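Local atomic coordinates of succinate dehydrogenase subunit B (Mycolicibacterium smegmatis MC2 51, PDB entry 6LUM), a protein that probably relays electrons from succinate oxidation through its 2Fe-2S, 4Fe-4S and 3Fe-4S clusters as the iron-sulfur subunit of succinate dehydrogenase. Residues Phe146-Gly151 with Asp211-Glu216. Sequence-based numbering, arbitrary orientation.
Sequences FLVTSG and DEAAAE
Val148 is gripped through both of its backbone polar atoms by the turn that leads into helix 214-221. Val148 N donates to Asp211 OD1 at 3.1 Å, meeting the carboxylate oxygen nearly along the C-O bond, although the bond is bent to 141° at the hydrogen. Val148 O takes up Glu212 N, also at 3.1 Å. CG anti to the backbone N (chi1 -161°) sets the Asp211 carboxylate carbon 4.1 Å from Val148 O; OD2 is held by a salt bridge to Arg217, in the following helix. The Leu147 side chain runs antiparallel to that of Asp211, its CG 4.1 Å from Asp211 OD1. On the valine side chain it is Val148 CB that meets, at 4.0 Å, CB of Ala213, which is at the N-cap position of the helix.

Glu212, its chain extended beyond CG (chi2 172°), brings its carboxylate next to the backbone of Thr149 and Ser150. Glu212 CD lies 3.5 Å from Thr149 CA, and Glu212 OE2 stands 3.6 Å from Ser150 CB. An alanine here would probably leave the Thr149-Ser150 backbone without this carboxylate beside it and open a gap there, while the bond from the backbone N to Val148 could persist. Subunit D packs on Asp211 and Glu212, and Lys153 of subunit A hydrogen-bonds to Leu147 O. One backbone-to-backbone bond and an Asp211 carboxylate shared between Val148 N and Arg217 thus join two parts of the chain far apart in sequence where three subunits meet.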
loop_
_atom_site.group_PDB
_atom_site.type_symbol
_atom_site.label_atom_id
_atom_site.label_comp_id
_atom_site.label_asym_id
_atom_site.label_seq_id
_atom_site.Cartn_x
_atom_site.Cartn_y
_atom_site.Cartn_z
ATOM N N PHE J 146 15.270 -5.911 -1.227
ATOM C CA PHE J 146 15.318 -6.498 0.100
ATOM C C PHE J 146 14.276 -7.595 0.197
ATOM O O PHE J 146 13.304 -7.620 -0.553
ATOM C CB PHE J 146 15.092 -5.456 1.186
ATOM C CG PHE J 146 14.039 -4.455 0.853
ATOM C CD1 PHE J 146 12.708 -4.758 1.011
ATOM C CD2 PHE J 146 14.379 -3.205 0.401
ATOM C CE1 PHE J 146 11.746 -3.838 0.717
ATOM C CE2 PHE J 146 13.415 -2.285 0.104
ATOM C CZ PHE J 146 12.100 -2.602 0.262
ATOM N N LEU J 147 14.490 -8.505 1.133
ATOM C CA LEU J 147 13.582 -9.629 1.298
ATOM C C LEU J 147 12.311 -9.159 1.985
ATOM O O LEU J 147 12.351 -8.703 3.131
ATOM C CB LEU J 147 14.246 -10.728 2.116
ATOM C CG LEU J 147 13.821 -12.151 1.792
ATOM C CD1 LEU J 147 14.609 -12.646 0.610
ATOM C CD2 LEU J 147 14.015 -13.051 2.977
ATOM N N VAL J 148 11.187 -9.258 1.290
ATOM C CA VAL J 148 9.888 -8.965 1.875
ATOM C C VAL J 148 9.263 -10.278 2.311
ATOM O O VAL J 148 9.227 -11.241 1.540
ATOM C CB VAL J 148 8.989 -8.227 0.876
ATOM C CG1 VAL J 148 7.633 -7.985 1.478
ATOM C CG2 VAL J 148 9.621 -6.917 0.472
ATOM N N THR J 149 8.782 -10.327 3.555
ATOM C CA THR J 149 8.309 -11.562 4.164
ATOM C C THR J 149 7.108 -11.278 5.061
ATOM O O THR J 149 6.540 -10.185 5.056
ATOM C CB THR J 149 9.433 -12.256 4.936
ATOM O OG1 THR J 149 10.077 -11.309 5.796
ATOM C CG2 THR J 149 10.431 -12.885 3.986
ATOM N N SER J 150 6.742 -12.282 5.859
ATOM C CA SER J 150 5.407 -12.354 6.452
ATOM C C SER J 150 5.195 -11.331 7.560
ATOM O O SER J 150 4.373 -10.418 7.425
ATOM C CB SER J 150 5.175 -13.762 6.992
ATOM O OG SER J 150 3.939 -13.843 7.674
ATOM N N GLY J 151 5.934 -11.461 8.656
ATOM C CA GLY J 151 5.724 -10.598 9.799
ATOM C C GLY J 151 5.853 -11.292 11.139
ATOM O O GLY J 151 5.753 -10.649 12.188
ATOM N N ASP J 211 10.712 -15.442 -0.618
ATOM C CA ASP J 211 10.339 -14.063 -0.878
ATOM C C ASP J 211 8.857 -13.998 -1.216
ATOM O O ASP J 211 8.303 -14.914 -1.824
ATOM C CB ASP J 211 11.173 -13.473 -2.018
ATOM C CG ASP J 211 11.160 -11.964 -2.025
ATOM O OD1 ASP J 211 10.920 -11.365 -0.964
ATOM O OD2 ASP J 211 11.386 -11.372 -3.094
ATOM N N GLU J 212 8.216 -12.909 -0.811
ATOM C CA GLU J 212 6.784 -12.730 -0.998
ATOM C C GLU J 212 6.469 -11.457 -1.770
ATOM O O GLU J 212 5.413 -10.858 -1.579
ATOM C CB GLU J 212 6.060 -12.715 0.343
ATOM C CG GLU J 212 6.510 -13.787 1.294
ATOM C CD GLU J 212 5.914 -13.618 2.668
ATOM O OE1 GLU J 212 5.011 -12.771 2.819
ATOM O OE2 GLU J 212 6.348 -14.329 3.596
ATOM N N ALA J 213 7.384 -11.015 -2.622
ATOM C CA ALA J 213 7.114 -9.877 -3.488
ATOM C C ALA J 213 7.686 -10.100 -4.879
ATOM O O ALA J 213 7.981 -9.137 -5.592
ATOM C CB ALA J 213 7.660 -8.585 -2.891
ATOM N N ALA J 214 7.859 -11.361 -5.276
ATOM C CA ALA J 214 8.317 -11.648 -6.627
ATOM C C ALA J 214 7.383 -11.047 -7.659
ATOM O O ALA J 214 7.833 -10.450 -8.641
ATOM C CB ALA J 214 8.435 -13.150 -6.836
ATOM N N ALA J 215 6.075 -11.179 -7.450
ATOM C CA ALA J 215 5.117 -10.649 -8.411
ATOM C C ALA J 215 5.158 -9.128 -8.455
ATOM O O ALA J 215 5.030 -8.531 -9.528
ATOM C CB ALA J 215 3.718 -11.138 -8.068
ATOM N N GLU J 216 5.370 -8.481 -7.309
ATOM C CA GLU J 216 5.417 -7.026 -7.294
ATOM C C GLU J 216 6.688 -6.511 -7.959
ATOM O O GLU J 216 6.665 -5.496 -8.664
ATOM C CB GLU J 216 5.324 -6.516 -5.859
ATOM C CG GLU J 216 4.769 -5.112 -5.754
ATOM C CD GLU J 216 5.781 -4.043 -6.062
ATOM O OE1 GLU J 216 6.975 -4.276 -5.803
ATOM O OE2 GLU J 216 5.382 -2.972 -6.570
#